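Local structure of polyporopepsin (Irpex lacteus, 1WKR) at residues I195-S200 with N252-F257; F265-N270 with L313-S318; T201-S206 with S222-K227; L242-T247 with S288-V293. The protein cleaves peptide bonds with broad specificity and clots milk, as a pepsin-like aspartic endopeptidase of the peptidase A1 family. All blocks are in the same frame, centred on the assembly; numbering follows the deposited sequence.

Contact 1 (I195-S200 with N252-F257); sequences IRYGSS and NLQSLF
Y197 reaches lengthwise along the chain that leads into strand 256-260. Its CG stands anti to the backbone N (chi1 176°), which lays the ring beside residues 253-256. CB and CD1 meet the CD2 methyl of L256, which lies in the ring plane at the edge, 3.9 Å from CD1. Farther out, CE1 passes the carbonyl O of Q254. The CB of Q254 sits over one ring face as a CH-pi contact, 4.0 Å from the centroid. At the tip, OH accepts a nearly straight hydrogen bond from the backbone N of Q254, 2.9 Å away, and CD1 of L253 closes in beside it. The backbones form an antiparallel ladder: R196 and F257 are a hydrogen-bonded pair, Y197 and L256 a non-hydrogen-bonded one. G198 N then gives a straight 2.9 Å bond to S255 O, close to the axis of that carbonyl. On the other sheet face the R196 guanidinium lies flat on the F257 ring, planes 12° apart, with CB of F257 beneath its centre. Strand 190-197 is thus flanked here by strand 256-260 and, through I195, by strand 201-205, while Y197 and L256 pack against helix 222-232.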
loop_
_atom_site.group_PDB
_atom_site.type_symbol
_atom_site.label_atom_id
_atom_site.label_comp_id
_atom_site.label_asym_id
_atom_site.label_seq_id
_atom_site.Cartn_x
_atom_site.Cartn_y
_atom_site.Cartn_z
ATOM N N ILE A 195 -2.284 -18.473 -5.076
ATOM C CA ILE A 195 -1.353 -18.094 -6.114
ATOM C C ILE A 195 -0.816 -19.340 -6.796
ATOM O O ILE A 195 -0.361 -20.286 -6.105
ATOM C CB ILE A 195 -0.150 -17.249 -5.554
ATOM C CG1 ILE A 195 -0.629 -16.101 -4.637
ATOM C CG2 ILE A 195 0.667 -16.690 -6.737
ATOM C CD1 ILE A 195 0.582 -15.360 -4.002
ATOM N N ARG A 196 -0.818 -19.341 -8.104
ATOM C CA ARG A 196 -0.150 -20.395 -8.899
ATOM C C ARG A 196 0.763 -19.763 -9.887
ATOM O O ARG A 196 0.620 -18.589 -10.298
ATOM C CB ARG A 196 -1.182 -21.302 -9.552
ATOM C CG ARG A 196 -1.724 -20.898 -10.620
ATOM C CD ARG A 196 -2.435 -22.142 -11.580
ATOM N NE ARG A 196 -2.948 -21.409 -12.728
ATOM C CZ ARG A 196 -4.030 -20.758 -12.761
ATOM N NH1 ARG A 196 -4.800 -20.747 -11.614
ATOM N NH2 ARG A 196 -4.528 -20.087 -13.716
ATOM N N TYR A 197 1.757 -20.508 -10.340
ATOM C CA TYR A 197 2.756 -20.062 -11.334
ATOM C C TYR A 197 2.499 -20.864 -12.610
ATOM O O TYR A 197 2.499 -22.090 -12.575
ATOM C CB TYR A 197 4.159 -20.329 -10.800
ATOM C CG TYR A 197 5.252 -19.996 -11.789
ATOM C CD1 TYR A 197 5.627 -18.663 -11.992
ATOM C CD2 TYR A 197 5.867 -20.986 -12.530
ATOM C CE1 TYR A 197 6.633 -18.342 -12.915
ATOM C CE2 TYR A 197 6.915 -20.666 -13.462
ATOM C CZ TYR A 197 7.280 -19.362 -13.571
ATOM O OH TYR A 197 8.247 -18.954 -14.465
ATOM N N GLY A 198 2.261 -20.185 -13.716
ATOM C CA GLY A 198 1.933 -20.889 -14.969
ATOM C C GLY A 198 0.665 -21.671 -14.783
ATOM O O GLY A 198 -0.201 -21.417 -13.947
ATOM N N SER A 199 0.556 -22.777 -15.551
ATOM C CA SER A 199 -0.670 -23.563 -15.556
ATOM C C SER A 199 -0.721 -24.601 -14.496
ATOM O O SER A 199 -1.833 -25.084 -14.201
ATOM C CB SER A 199 -0.873 -24.258 -16.937
ATOM O OG SER A 199 -1.214 -23.082 -17.865
ATOM N N SER A 200 0.423 -25.027 -13.916
ATOM C CA SER A 200 0.471 -26.302 -13.203
ATOM C C SER A 200 1.276 -26.261 -11.948
ATOM O O SER A 200 1.583 -27.344 -11.378
ATOM C CB SER A 200 1.010 -27.448 -14.054
ATOM O OG SER A 200 2.330 -27.245 -14.418
ATOM N N ASN A 252 11.660 -17.162 -20.283
ATOM C CA ASN A 252 10.818 -18.272 -19.875
ATOM C C ASN A 252 9.933 -18.017 -18.701
ATOM O O ASN A 252 9.175 -18.908 -18.254
ATOM C CB ASN A 252 11.717 -19.504 -19.605
ATOM C CG ASN A 252 12.230 -20.094 -20.888
ATOM O OD1 ASN A 252 11.482 -20.400 -21.799
ATOM N ND2 ASN A 252 13.534 -20.154 -20.960
ATOM N N LEU A 253 9.975 -16.824 -18.121
ATOM C CA LEU A 253 9.160 -16.496 -16.935
ATOM C C LEU A 253 7.686 -16.521 -17.263
ATOM O O LEU A 253 7.259 -15.868 -18.221
ATOM C CB LEU A 253 9.590 -15.136 -16.392
ATOM C CG LEU A 253 8.911 -14.682 -15.074
ATOM C CD1 LEU A 253 9.184 -15.610 -13.916
ATOM C CD2 LEU A 253 9.335 -13.250 -14.714
ATOM N N GLN A 254 6.926 -17.281 -16.500
ATOM C CA GLN A 254 5.456 -17.355 -16.679
ATOM C C GLN A 254 4.744 -16.386 -15.741
ATOM O O GLN A 254 5.339 -15.877 -14.777
ATOM C CB GLN A 254 5.003 -18.797 -16.396
ATOM C CG GLN A 254 5.783 -19.986 -16.971
ATOM C CD GLN A 254 5.486 -19.877 -18.343
ATOM O OE1 GLN A 254 4.368 -20.230 -18.919
ATOM N NE2 GLN A 254 6.482 -19.609 -19.157
ATOM N N SER A 255 3.455 -16.167 -16.023
ATOM C CA SER A 255 2.617 -15.363 -15.130
ATOM C C SER A 255 2.393 -16.011 -13.801
ATOM O O SER A 255 2.391 -17.261 -13.680
ATOM C CB SER A 255 1.280 -15.062 -15.760
ATOM O OG SER A 255 1.484 -14.266 -16.938
ATOM N N LEU A 256 2.175 -15.202 -12.787
ATOM C CA LEU A 256 1.560 -15.637 -11.552
ATOM C C LEU A 256 0.068 -15.366 -11.620
ATOM O O LEU A 256 -0.369 -14.273 -12.053
ATOM C CB LEU A 256 2.112 -14.894 -10.347
ATOM C CG LEU A 256 3.492 -15.249 -9.928
ATOM C CD1 LEU A 256 4.112 -14.236 -8.942
ATOM C CD2 LEU A 256 3.555 -16.665 -9.301
ATOM N N PHE A 257 -0.726 -16.349 -11.269
ATOM C CA PHE A 257 -2.190 -16.229 -11.322
ATOM C C PHE A 257 -2.724 -16.192 -9.924
ATOM O O PHE A 257 -2.517 -17.191 -9.169
ATOM C CB PHE A 257 -2.799 -17.392 -12.125
ATOM C CG PHE A 257 -2.350 -17.420 -13.574
ATOM C CD1 PHE A 257 -3.050 -16.725 -14.533
ATOM C CD2 PHE A 257 -1.257 -18.180 -13.985
ATOM C CE1 PHE A 257 -2.686 -16.787 -15.868
ATOM C CE2 PHE A 257 -0.878 -18.202 -15.341
ATOM C CZ PHE A 257 -1.627 -17.495 -16.268
#

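Contact 2 (F265-N270 with L313-S318); sequences FELTAN and LERFYS
Strand 263-267, the second arm of a beta hairpin with strand 256-260, meets strand 316-321 through side chains, the short strand axes being 10.3 Å apart. The ring of F316 lies against F265, E266 and L267. F265 turns its edge toward the F316 face in an offset edge-to-face pair, planes at 89° and centroids 5.6 Å apart. CZ of F316 approaches the carbonyl O of E266 at 3.5 Å, and CD1 of L267 lies at the ring edge next to CE2. In the bilobal pepsin-like fold this links the C-terminal part's hairpin to strand 316-321, which also pairs with strand 142-146. R315, bent at chi2 (-65°), passes L267 CD1 with its CG and carries its guanidinium to N270. There NH2 donates to a lone pair of N270 OD1 at 3.0 Å, nearly in the guanidinium plane. An alanine in place of R315 would remove the bonds from NH2 to N270 OD1 and from NH1 to A337 O and would probably loosen the hold on residues 268-270 and on the C-terminal tail. N270 ND2 is itself hydrogen-bonded to N340 O and to Y250 OH.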
loop_
_atom_site.group_PDB
_atom_site.type_symbol
_atom_site.label_atom_id
_atom_site.label_comp_id
_atom_site.label_asym_id
_atom_site.label_seq_id
_atom_site.Cartn_x
_atom_site.Cartn_y
_atom_site.Cartn_z
ATOM N N PHE A 265 -6.621 -13.171 -11.534
ATOM C CA PHE A 265 -5.845 -11.947 -11.834
ATOM C C PHE A 265 -4.466 -12.358 -12.249
ATOM O O PHE A 265 -3.766 -13.094 -11.476
ATOM C CB PHE A 265 -5.841 -11.042 -10.621
ATOM C CG PHE A 265 -7.234 -10.500 -10.301
ATOM C CD1 PHE A 265 -7.698 -9.388 -10.955
ATOM C CD2 PHE A 265 -8.078 -11.226 -9.455
ATOM C CE1 PHE A 265 -8.998 -8.905 -10.701
ATOM C CE2 PHE A 265 -9.362 -10.748 -9.243
ATOM C CZ PHE A 265 -9.823 -9.591 -9.852
ATOM N N GLU A 266 -3.996 -11.934 -13.404
ATOM C CA GLU A 266 -2.746 -12.400 -13.983
ATOM C C GLU A 266 -1.655 -11.363 -13.832
ATOM O O GLU A 266 -1.713 -10.273 -14.470
ATOM C CB GLU A 266 -2.988 -12.728 -15.433
ATOM C CG GLU A 266 -1.706 -13.284 -16.108
ATOM C CD GLU A 266 -1.862 -13.706 -17.508
ATOM O OE1 GLU A 266 -3.041 -13.783 -18.073
ATOM O OE2 GLU A 266 -0.862 -14.068 -18.160
ATOM N N LEU A 267 -0.691 -11.635 -12.972
ATOM C CA LEU A 267 0.512 -10.792 -12.803
ATOM C C LEU A 267 1.570 -11.328 -13.791
ATOM O O LEU A 267 2.180 -12.405 -13.609
ATOM C CB LEU A 267 0.989 -10.865 -11.355
ATOM C CG LEU A 267 2.055 -9.838 -10.980
ATOM C CD1 LEU A 267 1.466 -8.422 -10.860
ATOM C CD2 LEU A 267 2.733 -10.227 -9.668
ATOM N N THR A 268 1.747 -10.586 -14.877
ATOM C CA THR A 268 2.564 -11.120 -15.995
ATOM C C THR A 268 4.030 -11.131 -15.649
ATOM O O THR A 268 4.476 -10.570 -14.637
ATOM C CB THR A 268 2.354 -10.240 -17.250
ATOM O OG1 THR A 268 2.824 -8.905 -16.914
ATOM C CG2 THR A 268 0.893 -10.172 -17.701
ATOM N N ALA A 269 4.809 -11.783 -16.531
ATOM C CA ALA A 269 6.262 -11.782 -16.372
ATOM C C ALA A 269 6.799 -10.380 -16.225
ATOM O O ALA A 269 7.599 -10.105 -15.279
ATOM C CB ALA A 269 6.915 -12.470 -17.576
ATOM N N ASN A 270 6.389 -9.436 -17.060
ATOM C CA ASN A 270 6.956 -8.109 -16.962
ATOM C C ASN A 270 6.564 -7.429 -15.618
ATOM O O ASN A 270 7.342 -6.653 -15.037
ATOM C CB ASN A 270 6.510 -7.214 -18.123
ATOM C CG ASN A 270 7.277 -5.914 -18.153
ATOM O OD1 ASN A 270 6.776 -4.855 -17.797
ATOM N ND2 ASN A 270 8.524 -5.990 -18.674
ATOM N N LEU A 313 -0.158 -3.646 -7.150
ATOM C CA LEU A 313 -1.189 -2.646 -7.395
ATOM C C LEU A 313 -0.879 -1.727 -8.531
ATOM O O LEU A 313 -1.758 -1.055 -9.068
ATOM C CB LEU A 313 -1.431 -1.868 -6.108
ATOM C CG LEU A 313 -1.959 -2.729 -4.957
ATOM C CD1 LEU A 313 -1.925 -1.973 -3.644
ATOM C CD2 LEU A 313 -3.367 -3.225 -5.249
ATOM N N GLU A 314 0.396 -1.664 -9.005
ATOM C CA GLU A 314 0.693 -0.989 -10.250
ATOM C C GLU A 314 -0.016 -1.614 -11.450
ATOM O O GLU A 314 -0.119 -0.994 -12.506
ATOM C CB GLU A 314 2.199 -0.925 -10.502
ATOM C CG GLU A 314 2.944 0.079 -9.640
ATOM C CD GLU A 314 4.435 0.000 -9.782
ATOM O OE1 GLU A 314 4.951 -1.148 -9.789
ATOM O OE2 GLU A 314 5.114 1.016 -9.867
ATOM N N ARG A 315 -0.481 -2.854 -11.284
ATOM C CA ARG A 315 -1.145 -3.604 -12.351
ATOM C C ARG A 315 -2.629 -3.807 -12.128
ATOM O O ARG A 315 -3.294 -4.315 -13.044
ATOM C CB ARG A 315 -0.447 -4.934 -12.538
ATOM C CG ARG A 315 1.035 -4.847 -12.883
ATOM C CD ARG A 315 1.297 -4.204 -14.219
ATOM N NE ARG A 315 2.730 -4.036 -14.554
ATOM C CZ ARG A 315 3.257 -4.412 -15.687
ATOM N NH1 ARG A 315 2.637 -5.159 -16.610
ATOM N NH2 ARG A 315 4.560 -4.092 -15.914
ATOM N N PHE A 316 -3.185 -3.464 -10.963
ATOM C CA PHE A 316 -4.594 -3.694 -10.642
ATOM C C PHE A 316 -5.146 -2.532 -9.918
ATOM O O PHE A 316 -4.535 -2.016 -8.948
ATOM C CB PHE A 316 -4.744 -4.980 -9.823
ATOM C CG PHE A 316 -4.251 -6.203 -10.582
ATOM C CD1 PHE A 316 -5.035 -6.751 -11.590
ATOM C CD2 PHE A 316 -3.016 -6.761 -10.316
ATOM C CE1 PHE A 316 -4.592 -7.794 -12.330
ATOM C CE2 PHE A 316 -2.585 -7.850 -11.082
ATOM C CZ PHE A 316 -3.360 -8.330 -12.073
ATOM N N TYR A 317 -6.337 -2.104 -10.273
ATOM C CA TYR A 317 -7.076 -1.054 -9.553
ATOM C C TYR A 317 -7.647 -1.669 -8.270
ATOM O O TYR A 317 -8.137 -2.815 -8.318
ATOM C CB TYR A 317 -8.228 -0.559 -10.432
ATOM C CG TYR A 317 -8.965 0.646 -9.901
ATOM C CD1 TYR A 317 -8.313 1.873 -9.751
ATOM C CD2 TYR A 317 -10.326 0.603 -9.608
ATOM C CE1 TYR A 317 -8.976 3.020 -9.325
ATOM C CE2 TYR A 317 -11.000 1.765 -9.233
ATOM C CZ TYR A 317 -10.334 2.921 -9.094
ATOM O OH TYR A 317 -11.019 4.099 -8.715
ATOM N N SER A 318 -7.618 -0.948 -7.166
ATOM C CA SER A 318 -8.080 -1.545 -5.863
ATOM C C SER A 318 -9.046 -0.628 -5.185
ATOM O O SER A 318 -8.955 0.590 -5.208
ATOM C CB SER A 318 -6.863 -1.877 -5.000
ATOM O OG SER A 318 -6.000 -0.768 -4.762
#

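Contact 3 (T201-S206 with S222-K227); sequences TSILSS and SDAFAK. With SO4 (sulfate ion), chain E.
Apolar contact between the bulged strand 201-205 and the first turns of helix 222-232 centres on A224, whose CB points at the strand. CD1 of L204 touches that methyl at 3.7 Å, and CG2 of I203 lies slightly farther off. The CD1 of I203 reaches along the helix to CB of K227. K227, extended beyond CG, runs past this corner with its CD 3.6 Å from S202 O.

In the backbone, a classic beta bulge sets I203 and L204 together opposite I195. The carbonyl O of I203 is 3.2 Å from the A224 methyl (CB) and accepts a CA-H...O contact from A224.

Polar contact passes through water. One water accepts a hydrogen bond from K227 NZ at 2.9 Å and bonds to the hydroxyls of S202 and S205. A second donates to I203 O at 2.8 Å and is weakly bonded to D223 OD2 and K227 NZ. At the far end of the strand segment a sulfate, probably from the crystallisation liquor, accepts hydrogen bonds from S206 N and, at 2.7 Å from its O2, S206 OG. The contact is therefore apolar around A224 and water-mediated along its outer, lysine side, where the lysine charge is probably softened by water and by the nearby D223 carboxylate.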
loop_
_atom_site.group_PDB
_atom_site.type_symbol
_atom_site.label_atom_id
_atom_site.label_comp_id
_atom_site.label_asym_id
_atom_site.label_seq_id
_atom_site.Cartn_x
_atom_site.Cartn_y
_atom_site.Cartn_z
ATOM N N THR A 201 1.684 -25.129 -11.407
ATOM C CA THR A 201 2.610 -25.058 -10.243
ATOM C C THR A 201 1.981 -24.277 -9.146
ATOM O O THR A 201 1.920 -23.027 -9.191
ATOM C CB THR A 201 3.958 -24.481 -10.635
ATOM O OG1 THR A 201 4.483 -25.292 -11.750
ATOM C CG2 THR A 201 4.962 -24.539 -9.536
ATOM N N SER A 202 1.580 -24.895 -8.047
ATOM C CA SER A 202 1.074 -24.133 -6.905
ATOM C C SER A 202 2.196 -23.369 -6.237
ATOM O O SER A 202 3.312 -23.874 -6.096
ATOM C CB SER A 202 0.409 -25.127 -5.873
ATOM O OG SER A 202 -0.102 -24.334 -4.776
ATOM N N ILE A 203 1.965 -22.160 -5.876
ATOM C CA ILE A 203 2.897 -21.308 -5.123
ATOM C C ILE A 203 2.405 -21.121 -3.675
ATOM O O ILE A 203 3.141 -21.358 -2.750
ATOM C CB ILE A 203 3.132 -19.994 -5.860
ATOM C CG1 ILE A 203 3.762 -20.206 -7.227
ATOM C CG2 ILE A 203 3.972 -19.045 -4.961
ATOM C CD1 ILE A 203 5.188 -20.855 -7.169
ATOM N N LEU A 204 1.157 -20.655 -3.510
ATOM C CA LEU A 204 0.572 -20.401 -2.218
ATOM C C LEU A 204 -0.814 -20.945 -2.221
ATOM O O LEU A 204 -1.672 -20.418 -2.979
ATOM C CB LEU A 204 0.611 -18.909 -1.913
ATOM C CG LEU A 204 0.152 -18.536 -0.477
ATOM C CD1 LEU A 204 1.212 -18.924 0.565
ATOM C CD2 LEU A 204 -0.072 -17.036 -0.377
ATOM N N SER A 205 -1.125 -21.928 -1.410
ATOM C CA SER A 205 -2.460 -22.449 -1.304
ATOM C C SER A 205 -3.401 -21.425 -0.652
ATOM O O SER A 205 -2.912 -20.578 0.154
ATOM C CB SER A 205 -2.471 -23.759 -0.439
ATOM O OG SER A 205 -1.501 -24.716 -0.989
ATOM N N SER A 206 -4.653 -21.521 -0.894
ATOM C CA SER A 206 -5.662 -20.563 -0.391
ATOM C C SER A 206 -5.393 -20.252 1.037
ATOM O O SER A 206 -5.330 -21.119 1.945
ATOM C CB SER A 206 -7.032 -21.205 -0.494
ATOM O OG SER A 206 -7.349 -21.396 -1.842
ATOM N N SER A 222 7.312 -17.732 3.378
ATOM C CA SER A 222 8.637 -18.290 3.021
ATOM C C SER A 222 8.606 -19.577 2.289
ATOM O O SER A 222 9.424 -19.795 1.399
ATOM C CB SER A 222 9.452 -18.443 4.356
ATOM O OG SER A 222 9.551 -17.197 5.031
ATOM N N ASP A 223 7.676 -20.482 2.652
ATOM C CA ASP A 223 7.554 -21.710 1.920
ATOM C C ASP A 223 7.078 -21.527 0.503
ATOM O O ASP A 223 7.500 -22.226 -0.443
ATOM C CB ASP A 223 6.624 -22.707 2.697
ATOM C CG ASP A 223 5.325 -22.105 3.184
ATOM O OD1 ASP A 223 5.268 -21.002 3.753
ATOM O OD2 ASP A 223 4.239 -22.731 3.019
ATOM N N ALA A 224 6.207 -20.510 0.254
ATOM C CA ALA A 224 5.783 -20.148 -1.090
ATOM C C ALA A 224 6.898 -19.471 -1.860
ATOM O O ALA A 224 7.081 -19.752 -3.058
ATOM C CB ALA A 224 4.598 -19.187 -0.950
ATOM N N PHE A 225 7.698 -18.634 -1.192
ATOM C CA PHE A 225 8.858 -18.018 -1.839
ATOM C C PHE A 225 9.836 -19.042 -2.287
ATOM O O PHE A 225 10.393 -18.960 -3.397
ATOM C CB PHE A 225 9.534 -17.053 -0.825
ATOM C CG PHE A 225 10.622 -16.232 -1.427
ATOM C CD1 PHE A 225 10.355 -15.198 -2.310
ATOM C CD2 PHE A 225 11.951 -16.519 -1.070
ATOM C CE1 PHE A 225 11.363 -14.437 -2.821
ATOM C CE2 PHE A 225 12.951 -15.730 -1.627
ATOM C CZ PHE A 225 12.676 -14.665 -2.469
ATOM N N ALA A 226 10.094 -20.128 -1.507
ATOM C CA ALA A 226 10.968 -21.204 -1.991
ATOM C C ALA A 226 10.422 -21.837 -3.194
ATOM O O ALA A 226 11.164 -22.171 -4.138
ATOM C CB ALA A 226 11.125 -22.222 -0.829
ATOM N N LYS A 227 9.110 -22.076 -3.276
ATOM C CA LYS A 227 8.484 -22.690 -4.489
ATOM C C LYS A 227 8.666 -21.765 -5.686
ATOM O O LYS A 227 8.909 -22.239 -6.825
ATOM C CB LYS A 227 7.003 -22.950 -4.281
ATOM C CG LYS A 227 6.793 -24.110 -3.272
ATOM C CD LYS A 227 5.249 -24.331 -3.072
ATOM C CE LYS A 227 5.108 -25.303 -1.887
ATOM N NZ LYS A 227 3.647 -25.535 -1.645
HETATM S S SO4 E . -5.715 -24.058 -3.711
HETATM O O1 SO4 E . -6.515 -23.883 -4.897
HETATM O O2 SO4 E . -6.664 -23.929 -2.627
HETATM O O3 SO4 E . -5.162 -25.475 -3.663
HETATM O O4 SO4 E . -4.701 -23.070 -3.505
HETATM O O HOH W 1 1.034 -24.541 -2.374
HETATM O O HOH W 2 3.379 -22.629 -0.216
#

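Contact 4 (L242-T247 with S288-V293); sequences LLRLTT and SVYLIV
L291 is the main bump of this strand pair, its branched tip lodged between L243 and L245. Its CD1 lies against L243 CB at 4.0 Å, and its CD2 meets L245 CD1 at 3.7 Å, the L245 and L291 side chains crossing at about a right angle. V289 CG1 backs onto L245 CB. L242 curls over the L291 carbonyl O, with CD1 against Y290 CB. Two backbone bonds hold the edges together, L291 N to L243 O at 2.9 Å and L245 N to V289 O at 3.0 Å. A water bridges L243 N to the carbonyls of L291 and V293. R244 runs extended alongside Y290, its CD by CE1, and ends with its guanidinium face over S288 CB; NH1 stands 2.8 Å from S288 OG, which is hydrogen-bonded to A286 O, and 3.1 Å from Y290 OH, which itself bonds to S285 N. An alanine in place of R244 would probably leave the flank of the Y290 ring and S288 less well covered, as the long chain and its guanidinium would be gone. Strand 243-245 thus lies between strands 235-236 and 289-295, with L243, L291 and V293 packed on helix 222-232.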
loop_
_atom_site.group_PDB
_atom_site.type_symbol
_atom_site.label_atom_id
_atom_site.label_comp_id
_atom_site.label_asym_id
_atom_site.label_seq_id
_atom_site.Cartn_x
_atom_site.Cartn_y
_atom_site.Cartn_z
ATOM N N LEU A 242 17.123 -8.354 -4.107
ATOM C CA LEU A 242 15.996 -8.950 -4.910
ATOM C C LEU A 242 16.445 -10.223 -5.514
ATOM O O LEU A 242 17.701 -10.447 -5.771
ATOM C CB LEU A 242 15.574 -7.959 -5.957
ATOM C CG LEU A 242 15.017 -6.595 -5.425
ATOM C CD1 LEU A 242 14.574 -5.746 -6.569
ATOM C CD2 LEU A 242 13.852 -6.818 -4.444
ATOM N N LEU A 243 15.565 -11.092 -5.914
ATOM C CA LEU A 243 15.916 -12.247 -6.757
ATOM C C LEU A 243 16.339 -11.757 -8.112
ATOM O O LEU A 243 15.879 -10.714 -8.577
ATOM C CB LEU A 243 14.697 -13.103 -6.911
ATOM C CG LEU A 243 14.258 -13.909 -5.693
ATOM C CD1 LEU A 243 12.912 -14.607 -5.946
ATOM C CD2 LEU A 243 15.311 -14.911 -5.243
ATOM N N ARG A 244 17.214 -12.490 -8.779
ATOM C CA ARG A 244 17.671 -12.170 -10.121
ATOM C C ARG A 244 17.441 -13.370 -11.046
ATOM O O ARG A 244 17.596 -14.511 -10.666
ATOM C CB ARG A 244 19.145 -11.781 -10.154
ATOM C CG ARG A 244 19.691 -11.294 -11.482
ATOM C CD ARG A 244 21.262 -10.931 -11.519
ATOM N NE ARG A 244 21.723 -10.799 -13.007
ATOM C CZ ARG A 244 22.201 -9.724 -13.544
ATOM N NH1 ARG A 244 22.507 -8.568 -12.881
ATOM N NH2 ARG A 244 22.336 -9.696 -14.866
ATOM N N LEU A 245 17.091 -13.038 -12.305
ATOM C CA LEU A 245 16.974 -14.028 -13.381
ATOM C C LEU A 245 18.037 -13.679 -14.466
ATOM O O LEU A 245 18.325 -12.571 -14.720
ATOM C CB LEU A 245 15.579 -13.913 -14.078
ATOM C CG LEU A 245 14.389 -14.244 -13.192
ATOM C CD1 LEU A 245 13.119 -14.147 -14.058
ATOM C CD2 LEU A 245 14.536 -15.650 -12.609
ATOM N N THR A 246 18.479 -14.779 -15.113
ATOM C CA THR A 246 19.234 -14.591 -16.365
ATOM C C THR A 246 18.303 -14.173 -17.494
ATOM O O THR A 246 17.077 -14.216 -17.408
ATOM C CB THR A 246 19.885 -15.921 -16.784
ATOM O OG1 THR A 246 18.868 -16.885 -17.074
ATOM C CG2 THR A 246 20.830 -16.471 -15.687
ATOM N N THR A 247 18.926 -13.794 -18.616
ATOM C CA THR A 247 18.169 -13.461 -19.816
ATOM C C THR A 247 17.261 -14.624 -20.226
ATOM O O THR A 247 16.048 -14.409 -20.491
ATOM C CB THR A 247 19.225 -13.178 -20.955
ATOM O OG1 THR A 247 19.820 -11.943 -20.607
ATOM C CG2 THR A 247 18.541 -13.000 -22.318
ATOM N N SER A 288 19.799 -5.998 -16.604
ATOM C CA SER A 288 19.664 -7.107 -15.606
ATOM C C SER A 288 18.216 -7.187 -15.123
ATOM O O SER A 288 17.531 -6.181 -15.102
ATOM C CB SER A 288 20.488 -6.801 -14.358
ATOM O OG SER A 288 21.883 -6.520 -14.751
ATOM N N VAL A 289 17.786 -8.417 -14.830
ATOM C CA VAL A 289 16.373 -8.650 -14.413
ATOM C C VAL A 289 16.309 -8.988 -12.905
ATOM O O VAL A 289 16.820 -10.032 -12.490
ATOM C CB VAL A 289 15.799 -9.816 -15.202
ATOM C CG1 VAL A 289 14.360 -10.091 -14.727
ATOM C CG2 VAL A 289 15.761 -9.432 -16.688
ATOM N N TYR A 290 15.638 -8.126 -12.140
ATOM C CA TYR A 290 15.440 -8.354 -10.706
ATOM C C TYR A 290 13.945 -8.469 -10.457
ATOM O O TYR A 290 13.117 -7.771 -11.077
ATOM C CB TYR A 290 16.015 -7.177 -9.844
ATOM C CG TYR A 290 17.471 -6.962 -10.148
ATOM C CD1 TYR A 290 18.435 -7.778 -9.669
ATOM C CD2 TYR A 290 17.854 -5.884 -10.942
ATOM C CE1 TYR A 290 19.848 -7.595 -9.963
ATOM C CE2 TYR A 290 19.240 -5.645 -11.201
ATOM C CZ TYR A 290 20.087 -6.504 -10.691
ATOM O OH TYR A 290 21.497 -6.239 -11.032
ATOM N N LEU A 291 13.544 -9.338 -9.561
ATOM C CA LEU A 291 12.146 -9.658 -9.304
ATOM C C LEU A 291 11.596 -8.922 -8.135
ATOM O O LEU A 291 12.292 -8.672 -7.124
ATOM C CB LEU A 291 11.936 -11.138 -9.145
ATOM C CG LEU A 291 12.518 -12.041 -10.244
ATOM C CD1 LEU A 291 12.169 -13.486 -10.009
ATOM C CD2 LEU A 291 12.046 -11.550 -11.619
ATOM N N ILE A 292 10.293 -8.595 -8.205
ATOM C CA ILE A 292 9.617 -7.878 -7.111
ATOM C C ILE A 292 8.773 -8.779 -6.237
ATOM O O ILE A 292 8.128 -8.281 -5.326
ATOM C CB ILE A 292 8.869 -6.603 -7.605
ATOM C CG1 ILE A 292 7.849 -6.876 -8.742
ATOM C CG2 ILE A 292 9.895 -5.576 -8.061
ATOM C CD1 ILE A 292 6.716 -7.784 -8.335
ATOM N N VAL A 293 8.803 -10.072 -6.483
ATOM C CA VAL A 293 8.236 -11.064 -5.559
ATOM C C VAL A 293 9.254 -11.343 -4.507
ATOM O O VAL A 293 10.406 -11.735 -4.847
ATOM C CB VAL A 293 7.794 -12.341 -6.313
ATOM C CG1 VAL A 293 7.313 -13.396 -5.316
ATOM C CG2 VAL A 293 6.708 -11.994 -7.307
HETATM O O HOH W 3 12.776 -10.436 -5.050
HETATM O O HOH W 4 19.491 -10.528 -16.110
#

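In the fold
Contacts 1, 3 and 4 gather around helix 222-232, whereas contact 2, the nearest of the four to the chain's centre, joins strand 263-267 to strand 316-321 of another sheet. Contacts 1 and 4 are built on backbone pairing; contacts 2 and 3 have no backbone bonds between their segments and rely on side chains, an aromatic pair and an arginine-asparagine bond in the former, alanine packing and waters in the latter. Contacts 2 and 4 are largely buried, while contact 1 and the lysine side of contact 3 reach the surface. Adjacent strands tie contact 1 to contact 2, through L256 O with L267 N, and to contact 3, through I195 with I203 and L204; between contacts 3 and 4, F225 of the helix packs on L243.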